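PDB 3BQG: peptide methionine sulfoxide reductase msrA/msrB from Neisseria meningitidis, which probably catalyses the thiol-dependent reduction of methionine S-sulfoxide in proteins to methionine, by way of a sulfenic acid on its redox-active cysteine. Local coordinates for residues A[95-100]-A[124-129]; A[41-46]-A[139-144]; A[5-10]-A[56-61]; A[28-33]-A[133-138]. The protein carries 1 engineered substitution. One frame throughout, in Å; residues are numbered along the deposited sequence.

Contact 1. Residues A[95-100]-A[124-129]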
# COMPACT_ATOMS: atom_id res chain seq x y z
N TYR A 95 5.40 4.60 -7.94
CA TYR A 95 5.79 3.44 -7.14
C TYR A 95 6.39 3.89 -5.80
O TYR A 95 7.02 3.09 -5.10
CB TYR A 95 6.82 2.59 -7.90
CG TYR A 95 6.32 2.08 -9.24
CD1 TYR A 95 5.24 1.21 -9.32
CD2 TYR A 95 6.92 2.50 -10.43
CE1 TYR A 95 4.75 0.78 -10.55
CE2 TYR A 95 6.44 2.08 -11.67
CZ TYR A 95 5.36 1.22 -11.72
OH TYR A 95 4.86 0.81 -12.94
N ARG A 96 6.21 5.16 -5.45
CA ARG A 96 6.74 5.69 -4.20
C ARG A 96 6.04 5.02 -3.02
O ARG A 96 4.90 4.59 -3.15
CB ARG A 96 6.54 7.22 -4.13
CG ARG A 96 5.09 7.71 -3.99
CD ARG A 96 5.06 9.24 -3.92
NE ARG A 96 3.73 9.84 -3.80
CZ ARG A 96 2.91 10.09 -4.82
NH1 ARG A 96 3.27 9.81 -6.07
NH2 ARG A 96 1.73 10.65 -4.60
N SER A 97 6.72 4.92 -1.88
CA SER A 97 6.12 4.30 -0.71
C SER A 97 5.40 5.34 0.15
O SER A 97 5.83 6.49 0.25
CB SER A 97 7.17 3.58 0.14
OG SER A 97 8.15 4.48 0.64
N GLY A 98 4.30 4.93 0.76
CA GLY A 98 3.57 5.84 1.60
C GLY A 98 2.37 5.23 2.29
O GLY A 98 1.84 4.20 1.84
N VAL A 99 1.96 5.85 3.39
CA VAL A 99 0.80 5.41 4.15
C VAL A 99 -0.09 6.67 4.19
O VAL A 99 0.36 7.72 4.65
CB VAL A 99 1.19 4.99 5.59
CG1 VAL A 99 -0.06 4.62 6.39
CG2 VAL A 99 2.19 3.82 5.55
N TYR A 100 -1.33 6.57 3.71
CA TYR A 100 -2.22 7.72 3.71
C TYR A 100 -3.46 7.43 4.55
O TYR A 100 -4.05 6.36 4.45
CB TYR A 100 -2.61 8.09 2.27
CG TYR A 100 -1.41 8.14 1.34
CD1 TYR A 100 -0.32 8.98 1.60
CD2 TYR A 100 -1.34 7.31 0.22
CE1 TYR A 100 0.81 8.98 0.76
CE2 TYR A 100 -0.22 7.30 -0.62
CZ TYR A 100 0.85 8.13 -0.34
OH TYR A 100 1.96 8.07 -1.16
N PRO A 124 18.22 5.84 5.96
CA PRO A 124 17.01 6.53 6.42
C PRO A 124 15.73 6.10 5.70
O PRO A 124 15.74 5.81 4.49
CB PRO A 124 17.34 8.00 6.20
CG PRO A 124 18.29 7.98 5.04
CD PRO A 124 19.16 6.78 5.33
N LEU A 125 14.63 6.03 6.44
CA LEU A 125 13.34 5.65 5.88
C LEU A 125 12.75 6.81 5.08
O LEU A 125 12.90 7.97 5.46
CB LEU A 125 12.38 5.25 7.01
CG LEU A 125 12.31 3.76 7.34
CD1 LEU A 125 13.69 3.17 7.50
CD2 LEU A 125 11.48 3.57 8.60
N VAL A 126 12.10 6.51 3.95
CA VAL A 126 11.53 7.57 3.13
C VAL A 126 10.04 7.40 2.85
O VAL A 126 9.49 8.05 1.96
CB VAL A 126 12.29 7.69 1.78
CG1 VAL A 126 13.76 7.96 2.03
CG2 VAL A 126 12.11 6.42 0.95
N VAL A 127 9.38 6.52 3.60
CA VAL A 127 7.95 6.28 3.44
C VAL A 127 7.13 7.53 3.78
O VAL A 127 7.35 8.16 4.81
CB VAL A 127 7.48 5.12 4.37
CG1 VAL A 127 5.97 4.91 4.25
CG2 VAL A 127 8.24 3.85 4.02
N GLU A 128 6.20 7.90 2.90
CA GLU A 128 5.35 9.07 3.13
C GLU A 128 4.31 8.76 4.21
O GLU A 128 3.88 7.62 4.38
CB GLU A 128 4.63 9.48 1.83
CG GLU A 128 5.57 9.98 0.74
CD GLU A 128 4.85 10.48 -0.51
OE1 GLU A 128 3.74 10.01 -0.82
OE2 GLU A 128 5.42 11.33 -1.21
N ASN A 129 3.92 9.80 4.95
CA ASN A 129 2.93 9.70 6.02
C ASN A 129 2.12 11.00 5.95
O ASN A 129 2.54 12.02 6.49
CB ASN A 129 3.63 9.60 7.39
CG ASN A 129 2.66 9.56 8.55
OD1 ASN A 129 1.45 9.38 8.37
ND2 ASN A 129 3.18 9.71 9.77
O HOH W 1 1.55 11.89 -1.66
O HOH W 2 8.31 7.71 -0.57

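Contact 2. Residues A[41-46]-A[139-144]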
# COMPACT_ATOMS: atom_id res chain seq x y z
N PRO A 41 -8.04 9.63 -12.69
CA PRO A 41 -7.06 9.27 -13.72
C PRO A 41 -7.21 7.82 -14.19
O PRO A 41 -7.80 6.99 -13.49
CB PRO A 41 -5.73 9.49 -13.02
CG PRO A 41 -6.05 9.06 -11.62
CD PRO A 41 -7.39 9.74 -11.37
N SER A 42 -6.69 7.54 -15.38
CA SER A 42 -6.72 6.19 -15.94
C SER A 42 -5.32 5.63 -15.72
O SER A 42 -4.40 6.37 -15.35
CB SER A 42 -7.01 6.24 -17.45
OG SER A 42 -5.98 6.92 -18.14
N TYR A 43 -5.14 4.33 -15.95
CA TYR A 43 -3.83 3.73 -15.79
C TYR A 43 -2.83 4.47 -16.68
O TYR A 43 -1.70 4.74 -16.27
CB TYR A 43 -3.87 2.25 -16.19
CG TYR A 43 -2.54 1.56 -16.00
CD1 TYR A 43 -2.03 1.29 -14.72
CD2 TYR A 43 -1.76 1.21 -17.10
CE1 TYR A 43 -0.79 0.70 -14.55
CE2 TYR A 43 -0.52 0.62 -16.94
CZ TYR A 43 -0.03 0.37 -15.66
OH TYR A 43 1.22 -0.19 -15.52
N GLU A 44 -3.26 4.80 -17.89
CA GLU A 44 -2.41 5.51 -18.84
C GLU A 44 -2.10 6.93 -18.39
O GLU A 44 -1.01 7.45 -18.66
CB GLU A 44 -3.06 5.54 -20.23
CG GLU A 44 -3.21 4.18 -20.90
CD GLU A 44 -4.13 3.25 -20.15
OE1 GLU A 44 -5.18 3.71 -19.66
OE2 GLU A 44 -3.81 2.04 -20.08
N ASP A 45 -3.04 7.58 -17.71
CA ASP A 45 -2.82 8.94 -17.22
C ASP A 45 -1.67 8.95 -16.22
O ASP A 45 -0.76 9.79 -16.30
CB ASP A 45 -4.07 9.49 -16.53
CG ASP A 45 -5.15 9.92 -17.51
OD1 ASP A 45 -4.80 10.40 -18.61
OD2 ASP A 45 -6.35 9.81 -17.17
N VAL A 46 -1.72 8.03 -15.27
CA VAL A 46 -0.71 7.91 -14.23
C VAL A 46 0.65 7.47 -14.77
O VAL A 46 1.67 8.11 -14.49
CB VAL A 46 -1.15 6.90 -13.14
CG1 VAL A 46 -0.11 6.84 -12.02
CG2 VAL A 46 -2.52 7.29 -12.59
N GLU A 139 -8.82 0.39 -12.94
CA GLU A 139 -9.74 -0.32 -13.83
C GLU A 139 -9.96 -1.76 -13.35
O GLU A 139 -9.13 -2.32 -12.64
CB GLU A 139 -9.20 -0.32 -15.26
CG GLU A 139 -9.12 1.08 -15.87
CD GLU A 139 -7.82 1.81 -15.54
OE1 GLU A 139 -7.25 1.57 -14.45
OE2 GLU A 139 -7.38 2.63 -16.37
N GLU A 140 -11.09 -2.34 -13.75
CA GLU A 140 -11.44 -3.70 -13.34
C GLU A 140 -10.38 -4.75 -13.65
O GLU A 140 -10.15 -5.65 -12.85
CB GLU A 140 -12.79 -4.08 -13.97
CG GLU A 140 -13.15 -5.57 -13.89
CD GLU A 140 -12.64 -6.36 -15.09
OE1 GLU A 140 -12.90 -5.93 -16.24
OE2 GLU A 140 -11.99 -7.41 -14.88
N TYR A 141 -9.71 -4.64 -14.80
CA TYR A 141 -8.70 -5.64 -15.12
C TYR A 141 -7.54 -5.63 -14.13
O TYR A 141 -6.78 -6.59 -14.06
CB TYR A 141 -8.19 -5.47 -16.56
CG TYR A 141 -7.42 -4.20 -16.85
CD1 TYR A 141 -8.08 -3.02 -17.20
CD2 TYR A 141 -6.02 -4.20 -16.84
CE1 TYR A 141 -7.37 -1.87 -17.54
CE2 TYR A 141 -5.30 -3.05 -17.17
CZ TYR A 141 -5.98 -1.89 -17.53
OH TYR A 141 -5.27 -0.77 -17.88
N HIS A 142 -7.41 -4.55 -13.37
CA HIS A 142 -6.34 -4.44 -12.37
C HIS A 142 -6.72 -5.06 -11.02
O HIS A 142 -5.85 -5.51 -10.28
CB HIS A 142 -5.95 -2.98 -12.16
CG HIS A 142 -5.05 -2.43 -13.22
ND1 HIS A 142 -3.82 -2.98 -13.51
CD2 HIS A 142 -5.19 -1.37 -14.05
CE1 HIS A 142 -3.25 -2.28 -14.47
NE2 HIS A 142 -4.06 -1.30 -14.82
N GLN A 143 -8.02 -5.06 -10.70
CA GLN A 143 -8.47 -5.63 -9.43
C GLN A 143 -8.30 -7.15 -9.44
O GLN A 143 -8.64 -7.81 -10.43
CB GLN A 143 -9.95 -5.30 -9.19
CG GLN A 143 -10.30 -3.82 -9.28
CD GLN A 143 -9.50 -2.96 -8.31
OE1 GLN A 143 -9.06 -3.43 -7.27
NE2 GLN A 143 -9.34 -1.68 -8.65
N ASP A 144 -7.78 -7.71 -8.34
CA ASP A 144 -7.55 -9.15 -8.24
C ASP A 144 -6.71 -9.63 -9.42
O ASP A 144 -6.88 -10.74 -9.91
CB ASP A 144 -8.87 -9.93 -8.25
CG ASP A 144 -9.79 -9.53 -7.12
OD1 ASP A 144 -9.32 -9.46 -5.96
OD2 ASP A 144 -10.99 -9.30 -7.38
O HOH W 3 -7.18 2.24 -18.89

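Contact 3. Residues A[5-10]-A[56-61]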
# COMPACT_ATOMS: atom_id res chain seq x y z
N THR A 5 -10.29 1.55 7.46
CA THR A 5 -9.58 1.57 6.20
C THR A 5 -8.28 2.37 6.27
O THR A 5 -8.20 3.36 7.00
CB THR A 5 -10.45 2.17 5.08
OG1 THR A 5 -11.60 1.33 4.89
CG2 THR A 5 -9.67 2.26 3.77
N ILE A 6 -7.28 1.92 5.53
CA ILE A 6 -5.99 2.60 5.47
C ILE A 6 -5.50 2.45 4.03
O ILE A 6 -5.77 1.45 3.37
CB ILE A 6 -4.98 2.00 6.50
CG1 ILE A 6 -3.73 2.89 6.58
CG2 ILE A 6 -4.58 0.59 6.11
CD1 ILE A 6 -4.01 4.30 7.04
N TYR A 7 -4.79 3.46 3.54
CA TYR A 7 -4.29 3.47 2.16
C TYR A 7 -2.78 3.24 2.13
O TYR A 7 -2.02 4.02 2.70
CB TYR A 7 -4.66 4.80 1.50
CG TYR A 7 -6.16 5.01 1.40
CD1 TYR A 7 -6.84 4.81 0.20
CD2 TYR A 7 -6.90 5.41 2.51
CE1 TYR A 7 -8.22 4.99 0.10
CE2 TYR A 7 -8.28 5.60 2.44
CZ TYR A 7 -8.93 5.39 1.22
OH TYR A 7 -10.30 5.58 1.14
N LEU A 8 -2.35 2.19 1.44
CA LEU A 8 -0.94 1.82 1.39
C LEU A 8 -0.31 1.82 0.00
O LEU A 8 -0.79 1.13 -0.90
CB LEU A 8 -0.77 0.42 2.00
CG LEU A 8 -1.44 0.19 3.36
CD1 LEU A 8 -1.35 -1.29 3.72
CD2 LEU A 8 -0.76 1.05 4.43
N ALA A 9 0.76 2.59 -0.16
CA ALA A 9 1.46 2.63 -1.44
C ALA A 9 2.79 1.89 -1.22
O ALA A 9 3.63 2.33 -0.44
CB ALA A 9 1.73 4.08 -1.85
N GLY A 10 2.96 0.76 -1.91
CA GLY A 10 4.18 -0.02 -1.76
C GLY A 10 4.70 -0.60 -3.06
O GLY A 10 5.20 -1.73 -3.11
N THR A 56 -1.69 2.71 -5.22
CA THR A 56 -2.05 2.48 -3.83
C THR A 56 -3.10 1.40 -3.67
O THR A 56 -3.88 1.13 -4.59
CB THR A 56 -2.61 3.81 -3.23
OG1 THR A 56 -1.62 4.85 -3.40
CG2 THR A 56 -2.95 3.66 -1.76
N VAL A 57 -3.11 0.76 -2.51
CA VAL A 57 -4.09 -0.27 -2.22
C VAL A 57 -4.89 0.18 -1.01
O VAL A 57 -4.33 0.41 0.07
CB VAL A 57 -3.41 -1.63 -1.89
CG1 VAL A 57 -4.46 -2.65 -1.50
CG2 VAL A 57 -2.63 -2.13 -3.10
N LYS A 58 -6.20 0.34 -1.20
CA LYS A 58 -7.09 0.75 -0.11
C LYS A 58 -7.42 -0.53 0.64
O LYS A 58 -8.12 -1.40 0.12
CB LYS A 58 -8.37 1.38 -0.69
CG LYS A 58 -9.43 1.75 0.35
CD LYS A 58 -10.64 2.42 -0.30
CE LYS A 58 -11.47 1.45 -1.13
NZ LYS A 58 -12.31 0.52 -0.30
N VAL A 59 -6.92 -0.65 1.87
CA VAL A 59 -7.14 -1.84 2.68
C VAL A 59 -8.21 -1.65 3.75
O VAL A 59 -8.12 -0.75 4.58
CB VAL A 59 -5.83 -2.27 3.39
CG1 VAL A 59 -6.08 -3.54 4.21
CG2 VAL A 59 -4.74 -2.51 2.35
N THR A 60 -9.23 -2.51 3.71
CA THR A 60 -10.31 -2.48 4.68
C THR A 60 -10.12 -3.71 5.56
O THR A 60 -10.05 -4.83 5.06
CB THR A 60 -11.69 -2.55 4.00
OG1 THR A 60 -11.86 -1.41 3.14
CG2 THR A 60 -12.81 -2.57 5.04
N TYR A 61 -10.01 -3.49 6.86
CA TYR A 61 -9.79 -4.61 7.78
C TYR A 61 -10.79 -4.65 8.93
O TYR A 61 -11.46 -3.67 9.23
CB TYR A 61 -8.36 -4.55 8.32
CG TYR A 61 -7.99 -3.25 9.01
CD1 TYR A 61 -8.01 -3.14 10.40
CD2 TYR A 61 -7.64 -2.13 8.26
CE1 TYR A 61 -7.68 -1.94 11.04
CE2 TYR A 61 -7.31 -0.92 8.88
CZ TYR A 61 -7.33 -0.84 10.27
OH TYR A 61 -7.00 0.36 10.88
O HOH W 4 -7.14 2.60 9.47

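Contact 4. Residues A[28-33]-A[133-138]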
# COMPACT_ATOMS: atom_id res chain seq x y z
N ASP A 28 -11.23 -6.55 2.47
CA ASP A 28 -11.20 -6.03 1.11
C ASP A 28 -9.89 -5.30 0.85
O ASP A 28 -9.28 -4.73 1.76
CB ASP A 28 -12.38 -5.07 0.88
CG ASP A 28 -12.69 -4.84 -0.59
OD1 ASP A 28 -13.46 -3.91 -0.90
OD2 ASP A 28 -12.18 -5.60 -1.45
N ALA A 29 -9.45 -5.32 -0.41
CA ALA A 29 -8.22 -4.65 -0.83
C ALA A 29 -8.46 -4.20 -2.26
O ALA A 29 -8.56 -5.02 -3.17
CB ALA A 29 -7.03 -5.60 -0.75
N VAL A 30 -8.57 -2.88 -2.44
CA VAL A 30 -8.84 -2.28 -3.74
C VAL A 30 -7.65 -1.47 -4.27
O VAL A 30 -7.17 -0.56 -3.60
CB VAL A 30 -10.07 -1.35 -3.66
CG1 VAL A 30 -10.30 -0.66 -5.00
CG2 VAL A 30 -11.30 -2.16 -3.26
N SER A 31 -7.18 -1.81 -5.46
CA SER A 31 -6.06 -1.10 -6.06
C SER A 31 -6.56 0.19 -6.70
O SER A 31 -7.65 0.23 -7.27
CB SER A 31 -5.36 -1.97 -7.12
OG SER A 31 -4.64 -3.02 -6.51
N GLY A 32 -5.76 1.24 -6.60
CA GLY A 32 -6.14 2.52 -7.16
C GLY A 32 -4.99 3.51 -7.26
O GLY A 32 -3.84 3.15 -7.05
N TYR A 33 -5.33 4.76 -7.56
CA TYR A 33 -4.35 5.84 -7.73
C TYR A 33 -4.62 6.90 -6.67
O TYR A 33 -5.71 7.46 -6.61
CB TYR A 33 -4.52 6.42 -9.13
CG TYR A 33 -4.66 5.34 -10.19
CD1 TYR A 33 -3.57 4.53 -10.51
CD2 TYR A 33 -5.88 5.11 -10.83
CE1 TYR A 33 -3.69 3.52 -11.45
CE2 TYR A 33 -6.01 4.09 -11.78
CZ TYR A 33 -4.91 3.30 -12.08
OH TYR A 33 -5.00 2.30 -13.02
N LYS A 133 -5.38 12.60 0.08
CA LYS A 133 -5.93 13.76 -0.60
C LYS A 133 -6.97 13.33 -1.63
O LYS A 133 -8.03 13.95 -1.77
CB LYS A 133 -4.81 14.53 -1.30
CG LYS A 133 -3.84 15.23 -0.34
CD LYS A 133 -2.54 15.61 -1.05
CE LYS A 133 -2.77 16.17 -2.46
NZ LYS A 133 -3.15 15.11 -3.46
N ASN A 134 -6.67 12.25 -2.34
CA ASN A 134 -7.58 11.70 -3.33
C ASN A 134 -7.25 10.25 -3.64
O ASN A 134 -6.08 9.84 -3.59
CB ASN A 134 -7.55 12.56 -4.61
CG ASN A 134 -6.16 12.67 -5.21
OD1 ASN A 134 -5.71 11.79 -5.94
ND2 ASN A 134 -5.47 13.76 -4.89
N PHE A 135 -8.29 9.46 -3.90
CA PHE A 135 -8.11 8.06 -4.26
C PHE A 135 -9.15 7.69 -5.30
O PHE A 135 -10.33 8.00 -5.14
CB PHE A 135 -8.29 7.13 -3.06
CG PHE A 135 -8.09 5.67 -3.39
CD1 PHE A 135 -6.81 5.12 -3.45
CD2 PHE A 135 -9.18 4.86 -3.71
CE1 PHE A 135 -6.62 3.79 -3.81
CE2 PHE A 135 -9.00 3.52 -4.07
CZ PHE A 135 -7.72 2.98 -4.12
N TYR A 136 -8.69 7.03 -6.36
CA TYR A 136 -9.56 6.60 -7.45
C TYR A 136 -9.26 5.14 -7.78
O TYR A 136 -8.10 4.78 -8.02
CB TYR A 136 -9.32 7.48 -8.67
CG TYR A 136 -9.49 8.96 -8.36
CD1 TYR A 136 -10.77 9.53 -8.29
CD2 TYR A 136 -8.39 9.77 -8.08
CE1 TYR A 136 -10.93 10.87 -7.93
CE2 TYR A 136 -8.55 11.11 -7.73
CZ TYR A 136 -9.82 11.65 -7.66
OH TYR A 136 -9.98 12.97 -7.31
N ASP A 137 -10.29 4.30 -7.79
CA ASP A 137 -10.15 2.87 -8.10
C ASP A 137 -9.52 2.63 -9.46
O ASP A 137 -9.82 3.34 -10.42
CB ASP A 137 -11.51 2.17 -8.11
CG ASP A 137 -12.19 2.16 -6.76
OD1 ASP A 137 -11.69 2.80 -5.82
OD2 ASP A 137 -13.25 1.50 -6.66
N ALA A 138 -8.66 1.62 -9.55
CA ALA A 138 -8.02 1.27 -10.82
C ALA A 138 -9.06 0.51 -11.64
O ALA A 138 -10.07 0.05 -11.10
CB ALA A 138 -6.81 0.39 -10.58

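Contact 1. Residues A[95-100]-A[124-129]
Glu-128 is the centre of the tight part of this contact, reaching with one carboxylate oxygen between Arg-96 and Tyr-100. Its CG stands anti to the carbonyl carbon (chi1 -66°) and the chain runs extended beyond it, which carries Glu-128 OE1 to 2.7 Å from Tyr-100 OH. That hydroxyl donates nearly along the C-O axis, and the oxygen lies at the edge of the tyrosine ring. Arg-96 NE donates to Glu-128 OE1 at 3.0 Å in a salt bridge, from the syn side but well out of the carboxylate plane (34°). The acceptor sits in the guanidinium plane. Beyond NE, Arg-96 is held elsewhere, its NH1 bonding the carbonyls of Thr-93 and Gly-52.

Beneath this grip the backbones pair in parallel: Glu-128 N donates to Ser-97 O at 3.0 Å and Val-99 N to Glu-128 O at 2.8 Å. This is the pairing of a beta-alpha-beta unit, in which strand 97-101 leads through helix 106-117 to strand 128-131, an outer strand of the sheet within this chain. Ser-97 OG packs tightly, 3.3 Å from Val-127 CA. Val-99 CG2 meets Val-127 CG1 at 4.1 Å in a buried apolar contact, covered by Ile-110 of the crossover helix.

The open side is marked by two waters. One links Arg-96 NH2 to Glu-128 OE1; another donates to Val-126 O and Ser-97 O just before strand 128-131 begins.

Contact 2. Residues A[41-46]-A[139-144]
This is a small surface contact, 192 Å² in all, in which Tyr-43 at the start of helix 43-48 meets Glu-139, Tyr-141 and His-142 of the loop between strand 135-137 and helix 145-148. Its one direct hydrogen bond runs from Tyr-43 N to Glu-139 OE2, 2.8 Å long and nearly straight (167°), and uses the syn lone pair. Bending of the Glu-139 chain at chi2 (86°) brings the carboxylate to the helix end, while its OE1 takes the hydroxyl of Tyr-33.

The same helix start carries a capping box: Asp-45 N donates to Ser-42 OG, and Ser-42 N returns a bond to Asp-45 OD2. Glu-139 accepts from the first amide of the helix, that of Tyr-43.

Over one face of the Tyr-43 ring lies His-142 NE2, 3.3 Å from Tyr-43 CD1, with the planes inclined at 43°. The other ring nitrogen, ND1, bonds Trp-14 NE1, and Phe-13 meets the imidazole edge-to-face. Both belong to the GCFWG signature of MsrA enzymes, next to the oxidised Cys-12, consistent with a place for His-142 near the active site. Toward the outside, Tyr-141 OH comes to 3.7 Å from Tyr-43 CB. Glu-44 OE1 and Glu-139 OE2, 4.1 Å apart and probably like-charged, both accept from one water.

Contact 3. Residues A[5-10]-A[56-61]
Ile-6 pairs with Val-59 and Leu-8 with Val-57 where strands 5-10 and 56-61 run antiparallel in the middle of the sheet. Four backbone hydrogen bonds through these two hydrogen-bonded pairs fix the register. The straightest is Leu-8 N to Val-57 O (175°, 3.0 Å), and the 2.8 Å bond from Val-59 N meets Ile-6 O nearly head-on.

Apolar contacts occupy the face of Ile-6, Leu-8, Val-57 and Val-59. Here Leu-8 CD1 touches Val-59 CG2 at 3.9 Å and Ile-6 CG2 lies 4.1 Å from Val-59 CB. At the strand end a water joins Thr-5 O to Tyr-61 OH, whose ring also touches Ile-6.

Mixed contacts fill the other face. The Lys-58 chain runs alongside the Tyr-7 ring: it leaves the backbone with CG anti to N (chi1 176°), laying Lys-58 CG 3.5 Å from Tyr-7 CE1. Lys-58 CG is also a tight 3.5 Å from Thr-5 CG2. Thr-5 OG1 and Thr-60 OG1 share a hydrogen bond at 3.3 Å.

The chemistry thus divides by face: the hydrocarbon layer carries Phe-20 of helix 14-21 and Ile-71 and Phe-75 of helix 68-78, while the Tyr-7 and Lys-58 side is amphipathic, with Phe-135 against Tyr-7.

Contact 4. Residues A[28-33]-A[133-138]
The Phe-135 ring leans obliquely over the backbone of Gly-32, with Phe-135 CZ 3.5 Å from Gly-32 CA, and the Tyr-7 ring also meets it at a plane angle of about 60°. Its CG is anti to the backbone N (chi1 -179°), which swings the ring back across strand 28-33. The Tyr-33 ring is likewise approached obliquely: Ala-138 CB lies 3.6 Å from Tyr-33 OH, the hydroxyl held by Glu-139, and Ala-138 CA is equally near Tyr-33 CE2. Tyr-33 CD2 passes 3.6 Å from Tyr-136 O.

Three backbone bonds hold the antiparallel strands. Tyr-33 N donates to Tyr-136 O at 2.8 Å and Tyr-136 N to Tyr-33 O at 3.0 Å; Ala-138 N adds a bond to Ser-31 O. Between them Gly-32 CA comes to 3.1 Å from Tyr-136 O. A side-chain carbon here would run into Phe-135 CZ and Tyr-136 O, so this approach depends on its absence. The short segments make 124°, well short of antiparallel, and Val-30 CG1 meets the Asp-137 carboxylate and, at 4.5 Å, Phe-135 CE2.

Strand 135-137 is the outermost strand on this side within this chain. Strand 54-62 flanks 26-34 on its other edge, while helix 43-48 packs on Tyr-33 and helix 14-21 on Ala-29 and Ser-31.

Overall arrangement
Contacts 1, 3 and 4 are three of the five strand pairings of one mixed sheet, ordered 128-131, 97-101, 3-10, 54-62, 26-34, 135-137. Contact 3 is central, its centre about 13 Å from that of contact 1 and about 8 Å from that of contact 4; Gly-98 O to Ala-9 N and Lys-58 N to Val-30 O join it to each. Along the chain contact 3 closes before contact 1 opens. Contacts 2 and 4 both open before and close after contact 1, and their segments interleave with each other and with those of contact 3. Contact 2 lies off the sheet, about 9 Å between centres from contact 4, linked through Tyr-33 and Glu-139; its His-142 reaches Phe-13 and Trp-14 beside Cys-12.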